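Local coordinates for protein galactan 1,3-beta-galactosidase (Phanerochaete chrysosporium, PDB 7BYS) that probably hydrolyses beta-1,3-galactan in exo fashion, pairing a family 43 glycoside hydrolase domain with a calcium-containing carbohydrate-binding module, at residues A235-Y240 with N390-S394; G312-S318 with G338-N344; G325-A331 with L421-I425; Y366-T370 with N416-D420. Where two conformers were deposited one is given. Residues are numbered along the deposited sequence.

Contact 1. Residues A235-Y240 with N390-S394; sequences ATRTWY and NVVIS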
loop_
_atom_site.group_PDB
_atom_site.type_symbol
_atom_site.label_atom_id
_atom_site.label_comp_id
_atom_site.label_asym_id
_atom_site.label_seq_id
_atom_site.Cartn_x
_atom_site.Cartn_y
_atom_site.Cartn_z
ATOM N N ALA A 235 -14.007 -3.148 -9.207
ATOM C CA ALA A 235 -14.454 -1.761 -9.184
ATOM C C ALA A 235 -13.690 -0.933 -8.156
ATOM O O ALA A 235 -13.556 0.285 -8.315
ATOM C CB ALA A 235 -15.964 -1.686 -8.933
ATOM N N THR A 236 -13.170 -1.573 -7.106
ATOM C CA THR A 236 -12.485 -0.822 -6.058
ATOM C C THR A 236 -11.054 -0.445 -6.415
ATOM O O THR A 236 -10.433 0.300 -5.653
ATOM C CB THR A 236 -12.444 -1.584 -4.723
ATOM O OG1 THR A 236 -11.532 -2.683 -4.811
ATOM C CG2 THR A 236 -13.825 -2.081 -4.305
ATOM N N ARG A 237 -10.511 -0.965 -7.517
ATOM C CA ARG A 237 -9.139 -0.668 -7.923
ATOM C C ARG A 237 -8.165 -1.015 -6.797
ATOM O O ARG A 237 -7.380 -0.185 -6.328
ATOM C CB ARG A 237 -9.000 0.782 -8.387
ATOM C CG ARG A 237 -10.077 1.193 -9.389
ATOM C CD ARG A 237 -9.990 2.662 -9.774
ATOM N NE ARG A 237 -10.228 3.517 -8.616
ATOM C CZ ARG A 237 -9.966 4.819 -8.577
ATOM N NH1 ARG A 237 -9.447 5.441 -9.634
ATOM N NH2 ARG A 237 -10.195 5.500 -7.458
ATOM N N THR A 238 -8.241 -2.280 -6.370
ATOM C CA THR A 238 -7.446 -2.797 -5.255
ATOM C C THR A 238 -7.696 -1.992 -3.987
ATOM O O THR A 238 -6.772 -1.676 -3.233
ATOM C CB THR A 238 -5.953 -2.914 -5.583
ATOM O OG1 THR A 238 -5.792 -3.294 -6.953
ATOM C CG2 THR A 238 -5.308 -4.007 -4.736
ATOM N N TRP A 239 -8.967 -1.679 -3.732
ATOM C CA TRP A 239 -9.319 -0.848 -2.582
ATOM C C TRP A 239 -8.501 0.442 -2.586
ATOM O O TRP A 239 -8.007 0.903 -1.553
ATOM C CB TRP A 239 -9.174 -1.626 -1.266
ATOM C CG TRP A 239 -10.131 -2.785 -1.179
ATOM C CD1 TRP A 239 -9.830 -4.108 -1.305
ATOM C CD2 TRP A 239 -11.553 -2.711 -1.001
ATOM N NE1 TRP A 239 -10.970 -4.863 -1.190
ATOM C CE2 TRP A 239 -12.041 -4.032 -0.989
ATOM C CE3 TRP A 239 -12.453 -1.655 -0.812
ATOM C CZ2 TRP A 239 -13.397 -4.334 -0.822
ATOM C CZ3 TRP A 239 -13.802 -1.955 -0.634
ATOM C CH2 TRP A 239 -14.257 -3.283 -0.637
ATOM N N TYR A 240 -8.363 1.023 -3.780
ATOM C CA TYR A 240 -7.535 2.206 -4.036
ATOM C C TYR A 240 -6.103 2.028 -3.509
ATOM O O TYR A 240 -5.682 2.626 -2.512
ATOM C CB TYR A 240 -8.198 3.482 -3.505
ATOM C CG TYR A 240 -7.711 4.758 -4.157
ATOM C CD1 TYR A 240 -6.387 4.923 -4.574
ATOM C CD2 TYR A 240 -8.591 5.812 -4.356
ATOM C CE1 TYR A 240 -5.964 6.120 -5.180
ATOM C CE2 TYR A 240 -8.192 6.971 -4.948
ATOM C CZ TYR A 240 -6.897 7.135 -5.350
ATOM O OH TYR A 240 -6.557 8.317 -5.942
ATOM N N ASN A 390 -21.022 5.081 -7.898
ATOM C CA ASN A 390 -21.614 3.855 -7.381
ATOM C C ASN A 390 -20.574 2.890 -6.819
ATOM O O ASN A 390 -20.870 1.711 -6.643
ATOM C CB ASN A 390 -22.448 3.178 -8.473
ATOM C CG ASN A 390 -23.476 2.205 -7.923
ATOM O OD1 ASN A 390 -24.073 2.436 -6.872
ATOM N ND2 ASN A 390 -23.690 1.107 -8.644
ATOM N N VAL A 391 -19.366 3.368 -6.529
ATOM C CA VAL A 391 -18.286 2.538 -6.001
ATOM C C VAL A 391 -17.923 3.078 -4.625
ATOM O O VAL A 391 -17.544 4.247 -4.496
ATOM C CB VAL A 391 -17.057 2.571 -6.921
ATOM C CG1 VAL A 391 -15.950 1.694 -6.353
ATOM C CG2 VAL A 391 -17.437 2.145 -8.339
ATOM N N VAL A 392 -17.990 2.220 -3.612
ATOM C CA VAL A 392 -17.758 2.608 -2.223
ATOM C C VAL A 392 -16.398 2.077 -1.782
ATOM O O VAL A 392 -16.060 0.911 -2.039
ATOM C CB VAL A 392 -18.889 2.092 -1.317
ATOM C CG1 VAL A 392 -18.532 2.263 0.174
ATOM C CG2 VAL A 392 -20.181 2.822 -1.669
ATOM N N ILE A 393 -15.601 2.942 -1.155
ATOM C CA ILE A 393 -14.429 2.533 -0.395
ATOM C C ILE A 393 -14.535 3.147 0.993
ATOM O O ILE A 393 -15.451 3.914 1.271
ATOM C CB ILE A 393 -13.101 2.905 -1.088
ATOM C CG1 ILE A 393 -12.966 4.423 -1.223
ATOM C CG2 ILE A 393 -12.962 2.187 -2.451
ATOM C CD1 ILE A 393 -11.586 4.901 -1.690
ATOM N N SER A 394 -13.592 2.816 1.871
ATOM C CA SER A 394 -13.631 3.351 3.226
ATOM C C SER A 394 -12.314 4.012 3.598
ATOM O O SER A 394 -11.244 3.602 3.141
ATOM C CB SER A 394 -14.003 2.273 4.255
ATOM O OG SER A 394 -12.943 1.332 4.386
#

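Contact 2. Residues G312-S318 with G338-N344; sequences GQRGGSS and GGTVTIN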
loop_
_atom_site.group_PDB
_atom_site.type_symbol
_atom_site.label_atom_id
_atom_site.label_comp_id
_atom_site.label_asym_id
_atom_site.label_seq_id
_atom_site.Cartn_x
_atom_site.Cartn_y
_atom_site.Cartn_z
ATOM N N GLY A 312 -29.584 7.803 9.675
ATOM C CA GLY A 312 -29.278 8.943 10.505
ATOM C C GLY A 312 -30.262 10.070 10.295
ATOM O O GLY A 312 -31.178 10.001 9.476
ATOM N N GLN A 313 -30.053 11.142 11.054
ATOM C CA GLN A 313 -30.934 12.299 11.026
ATOM C C GLN A 313 -30.314 13.336 10.098
ATOM O O GLN A 313 -29.247 13.896 10.389
ATOM C CB GLN A 313 -31.127 12.843 12.441
ATOM C CG GLN A 313 -32.085 12.013 13.316
ATOM C CD GLN A 313 -31.787 10.508 13.318
ATOM O OE1 GLN A 313 -30.846 10.047 13.975
ATOM N NE2 GLN A 313 -32.594 9.738 12.582
ATOM N N ARG A 314 -30.980 13.589 8.975
ATOM C CA ARG A 314 -30.483 14.559 8.011
ATOM C C ARG A 314 -30.882 15.963 8.424
ATOM O O ARG A 314 -31.969 16.175 8.969
ATOM C CB ARG A 314 -31.055 14.266 6.629
ATOM C CG ARG A 314 -30.399 13.067 5.972
ATOM C CD ARG A 314 -31.008 12.776 4.614
ATOM N NE ARG A 314 -32.370 12.271 4.746
ATOM C CZ ARG A 314 -33.440 12.870 4.244
ATOM N NH1 ARG A 314 -33.315 13.991 3.552
ATOM N NH2 ARG A 314 -34.637 12.334 4.423
ATOM N N GLY A 315 -29.994 16.916 8.173
ATOM C CA GLY A 315 -30.297 18.315 8.388
ATOM C C GLY A 315 -29.986 19.130 7.149
ATOM O O GLY A 315 -29.076 18.816 6.376
ATOM N N GLY A 316 -30.774 20.183 6.955
ATOM C CA GLY A 316 -30.548 21.049 5.814
ATOM C C GLY A 316 -30.842 20.327 4.511
ATOM O O GLY A 316 -31.848 19.619 4.383
ATOM N N SER A 317 -29.940 20.467 3.545
ATOM C CA SER A 317 -30.215 20.078 2.169
ATOM C C SER A 317 -29.722 18.679 1.807
ATOM O O SER A 317 -29.707 18.338 0.618
ATOM C CB SER A 317 -29.612 21.109 1.214
ATOM O OG SER A 317 -28.372 21.599 1.692
ATOM N N SER A 318 -29.343 17.858 2.780
ATOM C CA SER A 318 -28.895 16.512 2.436
ATOM C C SER A 318 -30.085 15.623 2.070
ATOM O O SER A 318 -31.232 15.872 2.468
ATOM C CB SER A 318 -28.087 15.896 3.582
ATOM O OG SER A 318 -28.847 15.851 4.775
ATOM N N GLY A 338 -24.294 23.050 3.309
ATOM C CA GLY A 338 -25.582 23.201 3.956
ATOM C C GLY A 338 -26.347 21.924 4.260
ATOM O O GLY A 338 -27.474 22.007 4.763
ATOM N N GLY A 339 -25.796 20.751 3.973
ATOM C CA GLY A 339 -26.451 19.489 4.288
ATOM C C GLY A 339 -25.625 18.689 5.277
ATOM O O GLY A 339 -24.402 18.620 5.155
ATOM N N THR A 340 -26.297 18.089 6.260
ATOM C CA THR A 340 -25.621 17.278 7.266
ATOM C C THR A 340 -26.354 15.967 7.474
ATOM O O THR A 340 -27.518 15.805 7.106
ATOM C CB THR A 340 -25.525 17.994 8.634
ATOM O OG1 THR A 340 -26.841 18.254 9.133
ATOM C CG2 THR A 340 -24.769 19.296 8.506
ATOM N N VAL A 341 -25.653 15.008 8.073
ATOM C CA VAL A 341 -26.302 13.827 8.620
ATOM C C VAL A 341 -25.666 13.536 9.969
ATOM O O VAL A 341 -24.449 13.667 10.137
ATOM C CB VAL A 341 -26.287 12.609 7.659
ATOM C CG1 VAL A 341 -24.867 12.072 7.437
ATOM C CG2 VAL A 341 -27.218 11.503 8.174
ATOM N N THR A 342 -26.501 13.201 10.946
ATOM C CA THR A 342 -26.042 12.905 12.291
ATOM C C THR A 342 -26.448 11.478 12.594
ATOM O O THR A 342 -27.633 11.136 12.537
ATOM C CB THR A 342 -26.675 13.870 13.296
ATOM O OG1 THR A 342 -26.275 15.206 12.979
ATOM C CG2 THR A 342 -26.221 13.546 14.713
ATOM N N ILE A 343 -25.461 10.635 12.870
ATOM C CA ILE A 343 -25.720 9.269 13.290
ATOM C C ILE A 343 -25.792 9.267 14.807
ATOM O O ILE A 343 -24.831 9.640 15.487
ATOM C CB ILE A 343 -24.645 8.311 12.760
ATOM C CG1 ILE A 343 -24.696 8.321 11.224
ATOM C CG2 ILE A 343 -24.872 6.908 13.297
ATOM C CD1 ILE A 343 -23.723 7.388 10.562
ATOM N N ASN A 344 -26.951 8.896 15.328
ATOM C CA ASN A 344 -27.206 8.916 16.755
ATOM C C ASN A 344 -27.145 7.502 17.315
ATOM O O ASN A 344 -27.128 6.509 16.582
ATOM C CB ASN A 344 -28.578 9.542 17.034
ATOM C CG ASN A 344 -28.572 11.044 16.847
ATOM O OD1 ASN A 344 -27.875 11.764 17.552
ATOM N ND2 ASN A 344 -29.360 11.527 15.888
HETATM O O HOH W 1 -27.783 16.336 10.823
HETATM O O HOH W 2 -28.897 7.405 13.567
#

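Contact 3. Residues G325-A331 with L421-I425; sequences GFSGGKA and LDKII. With CA (calcium ion), chain F.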
loop_
_atom_site.group_PDB
_atom_site.type_symbol
_atom_site.label_atom_id
_atom_site.label_comp_id
_atom_site.label_asym_id
_atom_site.label_seq_id
_atom_site.Cartn_x
_atom_site.Cartn_y
_atom_site.Cartn_z
ATOM N N GLY A 325 -24.234 -0.003 -5.456
ATOM C CA GLY A 325 -22.953 -0.103 -4.790
ATOM C C GLY A 325 -22.959 0.224 -3.315
ATOM O O GLY A 325 -21.912 0.126 -2.667
ATOM N N PHE A 326 -24.120 0.587 -2.765
ATOM C CA PHE A 326 -24.265 1.020 -1.377
ATOM C C PHE A 326 -24.824 -0.089 -0.500
ATOM O O PHE A 326 -25.747 -0.808 -0.898
ATOM C CB PHE A 326 -25.266 2.176 -1.266
ATOM C CG PHE A 326 -24.928 3.373 -2.088
ATOM C CD1 PHE A 326 -23.628 3.820 -2.201
ATOM C CD2 PHE A 326 -25.934 4.081 -2.719
ATOM C CE1 PHE A 326 -23.331 4.943 -2.960
ATOM C CE2 PHE A 326 -25.644 5.199 -3.475
ATOM C CZ PHE A 326 -24.345 5.630 -3.598
ATOM N N SER A 327 -24.321 -0.163 0.727
ATOM C CA SER A 327 -24.938 -1.015 1.727
ATOM C C SER A 327 -26.356 -0.515 1.993
ATOM O O SER A 327 -26.602 0.695 2.095
ATOM C CB SER A 327 -24.106 -0.950 3.009
ATOM O OG SER A 327 -24.745 -1.670 4.047
ATOM N N GLY A 328 -27.304 -1.449 2.076
ATOM C CA GLY A 328 -28.698 -1.087 2.188
ATOM C C GLY A 328 -29.279 -0.473 0.938
ATOM O O GLY A 328 -30.450 -0.073 0.950
ATOM N N GLY A 329 -28.509 -0.401 -0.147
ATOM C CA GLY A 329 -28.978 0.194 -1.375
ATOM C C GLY A 329 -29.101 1.697 -1.339
ATOM O O GLY A 329 -29.621 2.280 -2.290
ATOM N N LYS A 330 -28.632 2.348 -0.272
ATOM C CA LYS A 330 -28.875 3.773 -0.082
ATOM C C LYS A 330 -27.660 4.441 0.546
ATOM O O LYS A 330 -26.871 3.805 1.248
ATOM C CB LYS A 330 -30.097 4.018 0.816
ATOM C CG LYS A 330 -31.396 3.503 0.211
ATOM C CD LYS A 330 -32.599 3.823 1.068
ATOM C CE LYS A 330 -33.851 3.243 0.428
ATOM N NZ LYS A 330 -33.768 3.254 -1.064
ATOM N N ALA A 331 -27.521 5.737 0.281
ATOM C CA ALA A 331 -26.485 6.560 0.885
ATOM C C ALA A 331 -27.074 7.945 1.109
ATOM O O ALA A 331 -28.179 8.248 0.656
ATOM C CB ALA A 331 -25.233 6.639 -0.004
ATOM N N LEU A 421 -22.157 9.527 1.689
ATOM C CA LEU A 421 -21.849 8.652 2.818
ATOM C C LEU A 421 -22.798 7.461 2.835
ATOM O O LEU A 421 -24.018 7.630 2.917
ATOM C CB LEU A 421 -21.933 9.428 4.132
ATOM C CG LEU A 421 -21.393 8.692 5.365
ATOM C CD1 LEU A 421 -19.871 8.477 5.294
ATOM C CD2 LEU A 421 -21.756 9.457 6.636
ATOM N N ASP A 422 -22.231 6.254 2.764
ATOM C CA ASP A 422 -22.985 5.008 2.723
ATOM C C ASP A 422 -23.289 4.497 4.125
ATOM O O ASP A 422 -24.449 4.222 4.448
ATOM C CB ASP A 422 -22.164 3.961 1.951
ATOM C CG ASP A 422 -22.880 2.646 1.787
ATOM O OD1 ASP A 422 -24.059 2.530 2.160
ATOM O OD2 ASP A 422 -22.247 1.700 1.267
ATOM N N LYS A 423 -22.257 4.345 4.947
ATOM C CA LYS A 423 -22.388 3.838 6.305
ATOM C C LYS A 423 -21.077 4.119 7.020
ATOM O O LYS A 423 -20.092 4.548 6.407
ATOM C CB LYS A 423 -22.685 2.328 6.332
ATOM C CG LYS A 423 -21.605 1.447 5.697
ATOM C CD LYS A 423 -21.856 -0.019 6.023
ATOM C CE LYS A 423 -20.687 -0.884 5.600
ATOM N NZ LYS A 423 -20.816 -2.247 6.200
ATOM N N ILE A 424 -21.074 3.875 8.329
ATOM C CA ILE A 424 -19.860 3.891 9.133
ATOM C C ILE A 424 -19.782 2.573 9.888
ATOM O O ILE A 424 -20.800 1.930 10.156
ATOM C CB ILE A 424 -19.763 5.104 10.098
ATOM C CG1 ILE A 424 -20.769 4.992 11.259
ATOM C CG2 ILE A 424 -19.946 6.416 9.339
ATOM C CD1 ILE A 424 -20.620 6.088 12.307
ATOM N N ILE A 425 -18.564 2.154 10.205
ATOM C CA ILE A 425 -18.333 1.011 11.081
ATOM C C ILE A 425 -17.465 1.483 12.232
ATOM O O ILE A 425 -16.376 2.033 12.016
ATOM C CB ILE A 425 -17.690 -0.187 10.363
ATOM C CG1 ILE A 425 -18.493 -0.570 9.116
ATOM C CG2 ILE A 425 -17.586 -1.362 11.333
ATOM C CD1 ILE A 425 -17.927 -1.791 8.351
HETATM CA CA CA F . -26.115 2.752 3.204
HETATM O O HOH W 3 -20.981 -0.388 -0.008
HETATM O O HOH W 4 -23.186 -3.616 5.014
#

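Contact 4. Residues Y366-T370 with N416-D420; sequences YRNVT and NYAAD. With NAG (2-acetamido-2-deoxy-beta-D-glucopyranose), chain E.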
loop_
_atom_site.group_PDB
_atom_site.type_symbol
_atom_site.label_atom_id
_atom_site.label_comp_id
_atom_site.label_asym_id
_atom_site.label_seq_id
_atom_site.Cartn_x
_atom_site.Cartn_y
_atom_site.Cartn_z
ATOM N N TYR A 366 -10.132 14.463 -4.981
ATOM C CA TYR A 366 -10.541 14.194 -3.611
ATOM C C TYR A 366 -11.647 15.146 -3.176
ATOM O O TYR A 366 -11.752 16.280 -3.646
ATOM C CB TYR A 366 -9.371 14.442 -2.663
ATOM C CG TYR A 366 -8.406 13.297 -2.503
ATOM C CD1 TYR A 366 -7.938 12.591 -3.600
ATOM C CD2 TYR A 366 -7.972 12.915 -1.242
ATOM C CE1 TYR A 366 -7.041 11.542 -3.444
ATOM C CE2 TYR A 366 -7.076 11.874 -1.073
ATOM C CZ TYR A 366 -6.622 11.188 -2.173
ATOM O OH TYR A 366 -5.733 10.143 -1.987
ATOM N N ARG A 367 -12.473 14.665 -2.258
ATOM C CA ARG A 367 -13.339 15.503 -1.444
ATOM C C ARG A 367 -12.895 15.358 0.008
ATOM O O ARG A 367 -11.901 14.694 0.311
ATOM C CB ARG A 367 -14.801 15.095 -1.632
ATOM C CG ARG A 367 -15.308 15.322 -3.042
ATOM C CD ARG A 367 -16.803 15.148 -3.090
ATOM N NE ARG A 367 -17.313 15.269 -4.451
ATOM C CZ ARG A 367 -18.596 15.413 -4.757
ATOM N NH1 ARG A 367 -19.516 15.478 -3.799
ATOM N NH2 ARG A 367 -18.961 15.499 -6.029
ATOM N N ASN A 368 -13.634 15.980 0.917
ATOM C CA ASN A 368 -13.419 15.732 2.338
ATOM C C ASN A 368 -14.734 15.936 3.059
ATOM O O ASN A 368 -15.701 16.450 2.498
ATOM C CB ASN A 368 -12.359 16.661 2.915
ATOM C CG ASN A 368 -12.426 17.986 2.297
ATOM O OD1 ASN A 368 -13.364 18.738 2.545
ATOM N ND2 ASN A 368 -11.456 18.290 1.446
ATOM N N VAL A 369 -14.758 15.514 4.317
ATOM C CA VAL A 369 -15.963 15.584 5.133
ATOM C C VAL A 369 -15.560 16.011 6.537
ATOM O O VAL A 369 -14.559 15.534 7.081
ATOM C CB VAL A 369 -16.749 14.250 5.113
ATOM C CG1 VAL A 369 -15.964 13.121 5.791
ATOM C CG2 VAL A 369 -18.148 14.436 5.747
ATOM N N THR A 370 -16.322 16.937 7.113
ATOM C CA THR A 370 -16.132 17.286 8.515
ATOM C C THR A 370 -16.835 16.262 9.400
ATOM O O THR A 370 -17.929 15.782 9.081
ATOM C CB THR A 370 -16.721 18.669 8.810
ATOM O OG1 THR A 370 -18.124 18.647 8.533
ATOM C CG2 THR A 370 -16.041 19.746 7.977
ATOM N N ASN A 416 -17.802 23.215 0.623
ATOM C CA ASN A 416 -17.756 22.244 -0.453
ATOM C C ASN A 416 -18.630 21.036 -0.124
ATOM O O ASN A 416 -18.896 20.725 1.039
ATOM C CB ASN A 416 -16.316 21.769 -0.652
ATOM C CG ASN A 416 -15.678 21.265 0.648
ATOM O OD1 ASN A 416 -15.689 21.950 1.669
ATOM N ND2 ASN A 416 -15.117 20.064 0.606
ATOM N N TYR A 417 -19.073 20.342 -1.171
ATOM C CA TYR A 417 -19.782 19.084 -0.981
ATOM C C TYR A 417 -18.809 17.979 -0.573
ATOM O O TYR A 417 -17.749 17.801 -1.188
ATOM C CB TYR A 417 -20.483 18.675 -2.272
ATOM C CG TYR A 417 -21.733 19.464 -2.570
ATOM C CD1 TYR A 417 -22.893 19.263 -1.837
ATOM C CD2 TYR A 417 -21.753 20.407 -3.585
ATOM C CE1 TYR A 417 -24.044 19.983 -2.110
ATOM C CE2 TYR A 417 -22.902 21.129 -3.867
ATOM C CZ TYR A 417 -24.039 20.914 -3.126
ATOM O OH TYR A 417 -25.181 21.634 -3.406
ATOM N N ALA A 418 -19.180 17.232 0.466
ATOM C CA ALA A 418 -18.465 16.025 0.847
ATOM C C ALA A 418 -18.837 14.892 -0.099
ATOM O O ALA A 418 -19.711 15.026 -0.956
ATOM C CB ALA A 418 -18.822 15.620 2.282
ATOM N N ALA A 419 -18.165 13.755 0.059
ATOM C CA ALA A 419 -18.589 12.589 -0.698
ATOM C C ALA A 419 -19.898 12.036 -0.139
ATOM O O ALA A 419 -20.322 12.365 0.971
ATOM C CB ALA A 419 -17.511 11.496 -0.676
ATOM N N ASP A 420 -20.554 11.201 -0.935
ATOM C CA ASP A 420 -21.779 10.548 -0.491
ATOM C C ASP A 420 -21.462 9.485 0.554
ATOM O O ASP A 420 -20.613 8.615 0.330
ATOM C CB ASP A 420 -22.503 9.915 -1.681
ATOM C CG ASP A 420 -22.960 10.941 -2.700
ATOM O OD1 ASP A 420 -23.100 12.123 -2.335
ATOM O OD2 ASP A 420 -23.187 10.554 -3.870
HETATM C C1 NAG E . -11.458 19.521 0.713
HETATM C C2 NAG E . -10.073 20.101 0.470
HETATM C C3 NAG E . -10.122 21.246 -0.482
HETATM C C4 NAG E . -10.797 20.878 -1.773
HETATM C C5 NAG E . -12.194 20.316 -1.527
HETATM C C6 NAG E . -12.761 19.828 -2.826
HETATM C C7 NAG E . -8.298 19.949 2.311
HETATM C C8 NAG E . -7.727 20.400 3.661
HETATM N N2 NAG E . -9.524 20.549 1.790
HETATM O O3 NAG E . -8.758 21.666 -0.762
HETATM O O4 NAG E . -10.929 22.030 -2.610
HETATM O O5 NAG E . -12.148 19.194 -0.583
HETATM O O6 NAG E . -14.077 19.385 -2.613
HETATM O O7 NAG E . -7.738 19.111 1.685
HETATM O O HOH W 5 -13.811 21.365 3.524
#

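Contact 1. Residues A235-Y240 with N390-S394
Shape complementarity can dominate where two domains meet, as in this compact example. The main bump is I393, which enters a hollow lined by T236, W239 and Y240: its CG2 lies 4.2 Å from W239 CE3 and 4.4 Å from T236 CB, while its CD1 reaches Y240 CB at 4.1 Å. R237 to Y240 have positive phi and psi, a tight left-handed turn that curls the backbone around this hollow. It is steadied by an ST motif, W239 N donating to T236 OG1 at 3.0 Å; that hydroxyl is also hydrogen-bonded to the carbonyl of P233. A second bump, V391, fits against A235, with V391 CG1 3.4 Å from A235 O and V391 CG2 4.1 Å from A235 CB. Between them V392 turns its side chain away and offers its carbonyl, V392 O lying 3.9 Å from W239 CZ3. This small apolar seam is an interdomain interface, joining the catalytic domain, a five-bladed beta-propeller in family 43, to the beta-sandwich of the binding module.

Contact 2. Residues G312-S318 with G338-N344
Four backbone hydrogen bonds define an antiparallel pairing at the edge of a beta-sandwich sheet. Q313 N donates to T342 O at 2.8 Å and T342 N to Q313 O at 2.9 Å; one hydrogen-bonded pair further on, G315 N to T340 O and T340 N to G315 O both measure 2.9 Å. Side chains reinforce both ends. N344 ND2 donates to Q313 OE1 at 2.8 Å, and S318 OG donates to T340 O at 2.7 Å, so this carbonyl serves two donors. The S318 bond becomes possible because a type II' turn from G315 to S318 folds the chain back; G316 takes its positive phi, and S317 N meets G338 O at 3.2 Å. Glycine also suits the close approach of the strands: a CB on G312 would collide with T342 O, and one on G315 with T340 OG1.

On the face that carries R314, V341 packs inward against L335, F410 and L421, while R314 CG approaches V341 CG2 at 4.2 Å and R314 NH1 reaches S318 O at 3.0 Å. Strand 313-316 is outermost in its sheet, with strand 405-410 on the far side of 339-349. The opposite face is hydrated: T342 OG1 is hydrogen-bonded to T409, and one water sits 2.9 Å from Q313 O, 2.7 Å from T340 OG1 and 2.9 Å from T342 OG1.

Contact 3. Residues G325-A331 with L421-I425
The carboxylate of D422 lies against the backbone of F326 and S327, with D422 OD2 3.4 Å from F326 CA and D422 OD1 3.6 Å from F326 CB. Its two oxygens can be told apart by their partners. D422 OD2 accepts a hydrogen bond from S327 N at 2.8 Å and another from a water, 2.8 Å away, that also donates to G325 O; D422 OD1 binds the calcium ion at 2.3 Å. The same residue adds its carbonyl, D422 O, at 2.5 Å from the metal, and the loop supplies S327 O and K330 O, each at 2.4 Å. Carboxylate oxygens of E308 and E310 complete the coordination.

Loop shape is what brings the two carbonyls together: G328 and G329 both have positive phi, and G329 N bonds back to F326 O at 2.9 Å. K330 binds the metal through its backbone carbonyl, and its side chain points away. Beyond the ion, A331 CB closes on L421 O at 3.3 Å, and a water links S327 OG (2.7 Å) to K423 NZ (3.0 Å). In strand 420-426, D422 and K423 form a classic beta bulge opposite Y358, on which K423 also makes a cation-pi contact. Calcium held between a loop and the C-terminal strand is a familiar feature of the CBM6 and CBM35 beta-sandwiches, where it probably has a structural role.

Contact 4. Residues Y366-T370 with N416-D420
A glycan grows out of the middle of this contact: N368 ND2 is covalently joined to C1 of the NAG at 1.4 Å, at the start of an N-V-T sequon, yet the same side chain still bonds to the protein. Both segments belong to the beta-sandwich of the binding module, residues 367-369 running at about 90° to 416-419, the irregular approach to strand 420-426. N416 ND2 donates to N368 OD1 at 2.9 Å and makes a weak, long hydrogen bond of 3.5 Å to NAG O6, so N416 flanks the glycan root.

R367, the neighbouring residue, points toward the other segment. R367 NH1 donates to A418 O at 2.9 Å, R367 CD lies 3.4 Å from Y417 O, and the guanidinium is paired with D363 as well. R367 and D420 belong to a beta-D-galactose site of this protein, which also includes Y334; in this structure, without galactose, R367 hydrogen-bonds to a citrate probably left from crystallisation. One strand thus carries a glycan and a ligand-binding residue side by side. The crossing itself is tight because A418 is small: A418 CA makes a CA-H...O contact of 3.2 Å with N368 O, and A418 CB packs on V369 CG2 at 3.7 Å. A water completes the asparagine pair, donating to N368 OD1 at 2.8 Å and to N416 OD1 at 2.7 Å.

How the contacts relate
From the N terminus the chain completes most of the catalytic domain before opening contact 1 at 235-240. In the binding module it then opens contact 2 and contact 3, and contact 2 closes first, at 338-344, crossing contact 3. Contact 4 opens next, at 366-370; contact 1 closes at 390-394, having enclosed contact 2 and crossed contacts 3 and 4. Contact 4 closes at 416-420, nested inside contact 3, which ends directly after it. Contact 1 unites the domains, while the others tie sheet edge, calcium loop and glycan-bearing strand into one sandwich. N390 OD1 and G325 N bridge contacts 1 and 3; I343 and I424 join contacts 2 and 3 through the core.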